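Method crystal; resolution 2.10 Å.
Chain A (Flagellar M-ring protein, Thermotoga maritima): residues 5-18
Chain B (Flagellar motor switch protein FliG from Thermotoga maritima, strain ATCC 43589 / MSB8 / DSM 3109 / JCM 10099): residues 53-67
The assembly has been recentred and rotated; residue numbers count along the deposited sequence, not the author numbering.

Chain A (5-18) KELLELLEELENIF
Chain B, residues 53-67: EKKQVLEEFLSLAKA

Residues 5-18 of chain A are helical, as is chain B from Glu B53 through Ala B65, with phi/psi mostly near -62/-43, and the two helices run in the same general direction at a crossing angle of 39°, their axes 10.1 Å apart at closest approach. The register pairs Leu A7 with Lys B55, Leu A10 with Leu B58 (CA to CA 6.5 Å), Leu A14 with Leu B62 (CA to CA 7.2 Å) and Ile A17 with Ala B65. Three leucines, all with chi1 m and chi2 t, interlock as knobs in holes. Leu A10, which covers the most surface, sits among Lys B55, Leu B58, Glu B59 and Leu B62; its CD2 lies 3.6 Å from Leu B62 CD1. Leu B58 enters the pocket of Leu A7, Leu A10, Leu A11 and Leu A14, its CD1 being 3.8 Å from both Leu A7 CD1 and Leu A11 CD2. Leu B62 fits among Leu A10, Glu A13, Leu A14 and Ile A17, its CD2 3.5 Å from Ile A17 CD1. Leu A14 (t, p) brings CD1 to 3.5 Å from Phe B61 CE2. At the margin, Lys B66 NZ donates to Glu A13 OE1 at 2.6 Å in a salt bridge, whereas Lys B55 NZ pairs within its own helix with Glu B59 OE1, also at 2.6 Å, and stays 4.3 Å from Glu A6 OE1.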

# COMPACT_ATOMS: atom_id res chain seq x y z
N LYS A 5 -2.13 12.09 9.08
CA LYS A 5 -2.83 12.62 7.91
C LYS A 5 -2.39 11.91 6.63
O LYS A 5 -3.23 11.58 5.79
CB LYS A 5 -2.59 14.13 7.80
CG LYS A 5 -3.01 14.74 6.47
CD LYS A 5 -2.18 15.98 6.14
CE LYS A 5 -2.45 16.46 4.72
NZ LYS A 5 -2.21 17.93 4.56
N GLU A 6 -1.09 11.67 6.47
CA GLU A 6 -0.64 10.98 5.27
C GLU A 6 -0.99 9.50 5.30
O GLU A 6 -1.11 8.89 4.23
CB GLU A 6 0.86 11.19 5.07
CG GLU A 6 1.75 10.25 5.84
CD GLU A 6 3.22 10.44 5.48
OE1 GLU A 6 4.08 10.03 6.28
OE2 GLU A 6 3.51 11.00 4.39
N LEU A 7 -1.19 8.91 6.48
CA LEU A 7 -1.69 7.54 6.54
C LEU A 7 -3.10 7.45 5.98
O LEU A 7 -3.40 6.55 5.17
CB LEU A 7 -1.63 7.01 7.97
CG LEU A 7 -2.26 5.62 8.10
CD1 LEU A 7 -1.49 4.61 7.26
CD2 LEU A 7 -2.35 5.17 9.56
N LEU A 8 -4.00 8.36 6.39
CA LEU A 8 -5.35 8.35 5.83
C LEU A 8 -5.33 8.56 4.33
O LEU A 8 -6.21 8.05 3.62
CB LEU A 8 -6.26 9.43 6.43
CG LEU A 8 -6.80 9.49 7.86
CD1 LEU A 8 -7.28 8.13 8.33
CD2 LEU A 8 -5.83 10.12 8.82
N GLU A 9 -4.37 9.34 3.83
CA GLU A 9 -4.25 9.53 2.39
C GLU A 9 -3.93 8.22 1.71
O GLU A 9 -4.54 7.86 0.70
CB GLU A 9 -3.18 10.58 2.09
CG GLU A 9 -3.57 12.00 2.46
CD GLU A 9 -2.64 13.03 1.83
OE1 GLU A 9 -1.41 12.79 1.82
OE2 GLU A 9 -3.14 14.06 1.33
N LEU A 10 -2.95 7.48 2.25
CA LEU A 10 -2.62 6.17 1.69
C LEU A 10 -3.80 5.22 1.81
O LEU A 10 -4.10 4.47 0.87
CB LEU A 10 -1.40 5.59 2.40
CG LEU A 10 -0.07 6.32 2.21
CD1 LEU A 10 0.93 5.86 3.26
CD2 LEU A 10 0.46 6.06 0.81
N LEU A 11 -4.49 5.22 2.95
CA LEU A 11 -5.65 4.36 3.11
C LEU A 11 -6.76 4.72 2.12
O LEU A 11 -7.46 3.83 1.62
CB LEU A 11 -6.16 4.42 4.55
CG LEU A 11 -5.18 3.77 5.53
CD1 LEU A 11 -5.50 4.12 6.96
CD2 LEU A 11 -5.13 2.25 5.32
N GLU A 12 -6.93 6.01 1.81
CA GLU A 12 -7.96 6.38 0.85
C GLU A 12 -7.65 5.82 -0.53
O GLU A 12 -8.53 5.25 -1.19
CB GLU A 12 -8.13 7.91 0.79
CG GLU A 12 -8.95 8.34 -0.43
CD GLU A 12 -9.38 9.79 -0.40
OE1 GLU A 12 -10.34 10.12 -1.13
OE2 GLU A 12 -8.75 10.59 0.33
N GLU A 13 -6.39 5.94 -0.98
CA GLU A 13 -5.98 5.31 -2.23
C GLU A 13 -6.22 3.81 -2.21
O GLU A 13 -6.66 3.23 -3.20
CB GLU A 13 -4.51 5.60 -2.53
CG GLU A 13 -4.17 7.06 -2.72
CD GLU A 13 -3.45 7.32 -4.03
OE1 GLU A 13 -3.09 6.35 -4.73
OE2 GLU A 13 -3.25 8.51 -4.37
N LEU A 14 -5.87 3.15 -1.10
CA LEU A 14 -6.12 1.72 -0.98
C LEU A 14 -7.61 1.42 -1.14
O LEU A 14 -8.01 0.52 -1.89
CB LEU A 14 -5.62 1.19 0.36
CG LEU A 14 -5.97 -0.27 0.70
CD1 LEU A 14 -5.36 -1.20 -0.33
CD2 LEU A 14 -5.50 -0.62 2.10
N GLU A 15 -8.45 2.19 -0.43
CA GLU A 15 -9.89 2.03 -0.54
C GLU A 15 -10.36 2.18 -1.98
O GLU A 15 -11.14 1.36 -2.48
CB GLU A 15 -10.59 3.05 0.37
CG GLU A 15 -10.60 2.70 1.85
CD GLU A 15 -11.43 3.68 2.67
OE1 GLU A 15 -11.79 4.76 2.14
OE2 GLU A 15 -11.73 3.37 3.85
N ASN A 16 -9.86 3.20 -2.67
CA ASN A 16 -10.22 3.44 -4.03
C ASN A 16 -9.86 2.24 -4.94
O ASN A 16 -10.60 1.87 -5.75
CB ASN A 16 -9.62 4.76 -4.48
CG ASN A 16 -10.42 5.97 -4.00
OD1 ASN A 16 -10.76 6.11 -2.86
ND2 ASN A 16 -10.72 6.82 -4.90
N ILE A 17 -8.70 1.66 -4.73
CA ILE A 17 -8.29 0.51 -5.47
C ILE A 17 -9.22 -0.67 -5.22
O ILE A 17 -9.55 -1.37 -6.13
CB ILE A 17 -6.82 0.18 -5.24
CG1 ILE A 17 -5.97 1.23 -5.93
CG2 ILE A 17 -6.46 -1.16 -5.83
CD1 ILE A 17 -4.51 1.13 -5.69
N PHE A 18 -9.63 -0.86 -3.98
CA PHE A 18 -10.53 -1.92 -3.63
C PHE A 18 -11.85 -1.79 -4.34
O PHE A 18 -12.29 -2.72 -4.93
CB PHE A 18 -10.67 -2.10 -2.13
CG PHE A 18 -11.68 -3.14 -1.73
CD1 PHE A 18 -11.33 -4.43 -1.48
CD2 PHE A 18 -12.99 -2.82 -1.64
CE1 PHE A 18 -12.27 -5.37 -1.12
CE2 PHE A 18 -13.93 -3.75 -1.28
CZ PHE A 18 -13.56 -5.04 -1.03
N GLU B 53 6.06 0.28 9.40
CA GLU B 53 5.73 -0.91 8.62
C GLU B 53 4.49 -0.65 7.77
O GLU B 53 4.50 -0.85 6.55
CB GLU B 53 5.50 -2.10 9.55
CG GLU B 53 6.59 -3.14 9.55
CD GLU B 53 6.39 -4.20 10.63
OE1 GLU B 53 7.17 -5.18 10.63
OE2 GLU B 53 5.48 -4.04 11.47
N LYS B 54 3.43 -0.18 8.41
CA LYS B 54 2.16 0.03 7.72
C LYS B 54 2.32 0.99 6.55
O LYS B 54 1.84 0.72 5.44
CB LYS B 54 1.13 0.56 8.71
CG LYS B 54 -0.30 0.52 8.24
CD LYS B 54 -1.22 0.57 9.45
CE LYS B 54 -2.67 0.37 9.06
NZ LYS B 54 -3.61 0.45 10.22
N LYS B 55 2.98 2.12 6.79
CA LYS B 55 3.20 3.12 5.74
C LYS B 55 4.08 2.57 4.62
O LYS B 55 3.81 2.81 3.44
CB LYS B 55 3.82 4.36 6.37
CG LYS B 55 3.91 5.59 5.48
CD LYS B 55 4.64 6.71 6.23
CE LYS B 55 5.47 7.62 5.29
NZ LYS B 55 6.55 6.92 4.54
N GLN B 56 5.14 1.82 4.97
CA GLN B 56 5.99 1.21 3.96
C GLN B 56 5.21 0.23 3.09
O GLN B 56 5.33 0.25 1.85
CB GLN B 56 7.17 0.48 4.60
CG GLN B 56 8.31 1.35 5.09
CD GLN B 56 9.37 0.53 5.81
OE1 GLN B 56 9.66 0.77 6.98
NE2 GLN B 56 9.94 -0.44 5.11
N VAL B 57 4.44 -0.65 3.72
CA VAL B 57 3.68 -1.63 2.94
C VAL B 57 2.69 -0.92 2.02
O VAL B 57 2.58 -1.25 0.83
CB VAL B 57 2.97 -2.62 3.88
CG1 VAL B 57 1.99 -3.50 3.10
CG2 VAL B 57 4.00 -3.48 4.61
N LEU B 58 2.01 0.09 2.54
CA LEU B 58 1.01 0.78 1.73
C LEU B 58 1.65 1.50 0.55
O LEU B 58 1.11 1.48 -0.57
CB LEU B 58 0.22 1.76 2.60
CG LEU B 58 -0.74 1.07 3.57
CD1 LEU B 58 -1.48 2.09 4.43
CD2 LEU B 58 -1.74 0.19 2.83
N GLU B 59 2.83 2.10 0.76
CA GLU B 59 3.51 2.81 -0.34
C GLU B 59 3.93 1.86 -1.45
O GLU B 59 3.73 2.15 -2.64
CB GLU B 59 4.73 3.56 0.20
CG GLU B 59 4.33 4.88 0.81
CD GLU B 59 5.31 5.37 1.83
OE1 GLU B 59 5.00 6.37 2.50
OE2 GLU B 59 6.38 4.75 1.96
N GLU B 60 4.53 0.72 -1.09
CA GLU B 60 4.91 -0.27 -2.09
C GLU B 60 3.68 -0.84 -2.79
O GLU B 60 3.68 -1.00 -4.02
CB GLU B 60 5.75 -1.39 -1.45
CG GLU B 60 6.30 -2.36 -2.50
CD GLU B 60 7.07 -3.55 -1.92
OE1 GLU B 60 7.50 -3.53 -0.75
OE2 GLU B 60 7.27 -4.53 -2.67
N PHE B 61 2.63 -1.14 -2.03
CA PHE B 61 1.41 -1.67 -2.64
C PHE B 61 0.88 -0.74 -3.73
O PHE B 61 0.49 -1.20 -4.81
CB PHE B 61 0.31 -1.88 -1.61
CG PHE B 61 -1.03 -2.09 -2.26
CD1 PHE B 61 -1.34 -3.32 -2.83
CD2 PHE B 61 -1.93 -1.05 -2.39
CE1 PHE B 61 -2.57 -3.52 -3.49
CE2 PHE B 61 -3.15 -1.24 -3.04
CZ PHE B 61 -3.47 -2.47 -3.58
N LEU B 62 0.81 0.57 -3.43
CA LEU B 62 0.22 1.52 -4.38
C LEU B 62 1.05 1.61 -5.66
O LEU B 62 0.49 1.61 -6.77
CB LEU B 62 0.09 2.90 -3.73
CG LEU B 62 -1.06 3.00 -2.71
CD1 LEU B 62 -1.03 4.34 -1.98
CD2 LEU B 62 -2.42 2.78 -3.35
N SER B 63 2.38 1.70 -5.53
CA SER B 63 3.29 1.67 -6.68
C SER B 63 3.05 0.42 -7.53
O SER B 63 2.91 0.51 -8.75
CB SER B 63 4.74 1.75 -6.17
OG SER B 63 5.71 1.40 -7.17
N LEU B 64 2.96 -0.76 -6.89
CA LEU B 64 2.73 -1.99 -7.66
C LEU B 64 1.37 -1.98 -8.35
O LEU B 64 1.26 -2.38 -9.52
CB LEU B 64 2.84 -3.22 -6.75
CG LEU B 64 4.23 -3.53 -6.17
CD1 LEU B 64 4.20 -4.65 -5.09
CD2 LEU B 64 5.18 -3.89 -7.30
N ALA B 65 0.32 -1.51 -7.66
CA ALA B 65 -1.02 -1.52 -8.26
C ALA B 65 -1.12 -0.58 -9.44
O ALA B 65 -1.89 -0.84 -10.38
CB ALA B 65 -2.06 -1.15 -7.20
N LYS B 66 -0.37 0.52 -9.44
CA LYS B 66 -0.42 1.45 -10.56
C LYS B 66 0.48 1.04 -11.72
O LYS B 66 0.40 1.66 -12.79
CB LYS B 66 -0.05 2.86 -10.09
CG LYS B 66 -1.13 3.47 -9.21
CD LYS B 66 -0.65 4.69 -8.43
CE LYS B 66 -1.39 4.80 -7.10
NZ LYS B 66 -1.08 6.06 -6.37
N ALA B 67 1.32 0.01 -11.54
CA ALA B 67 2.26 -0.37 -12.59
C ALA B 67 1.53 -0.67 -13.90
O ALA B 67 1.99 -0.26 -14.97
CB ALA B 67 3.11 -1.57 -12.16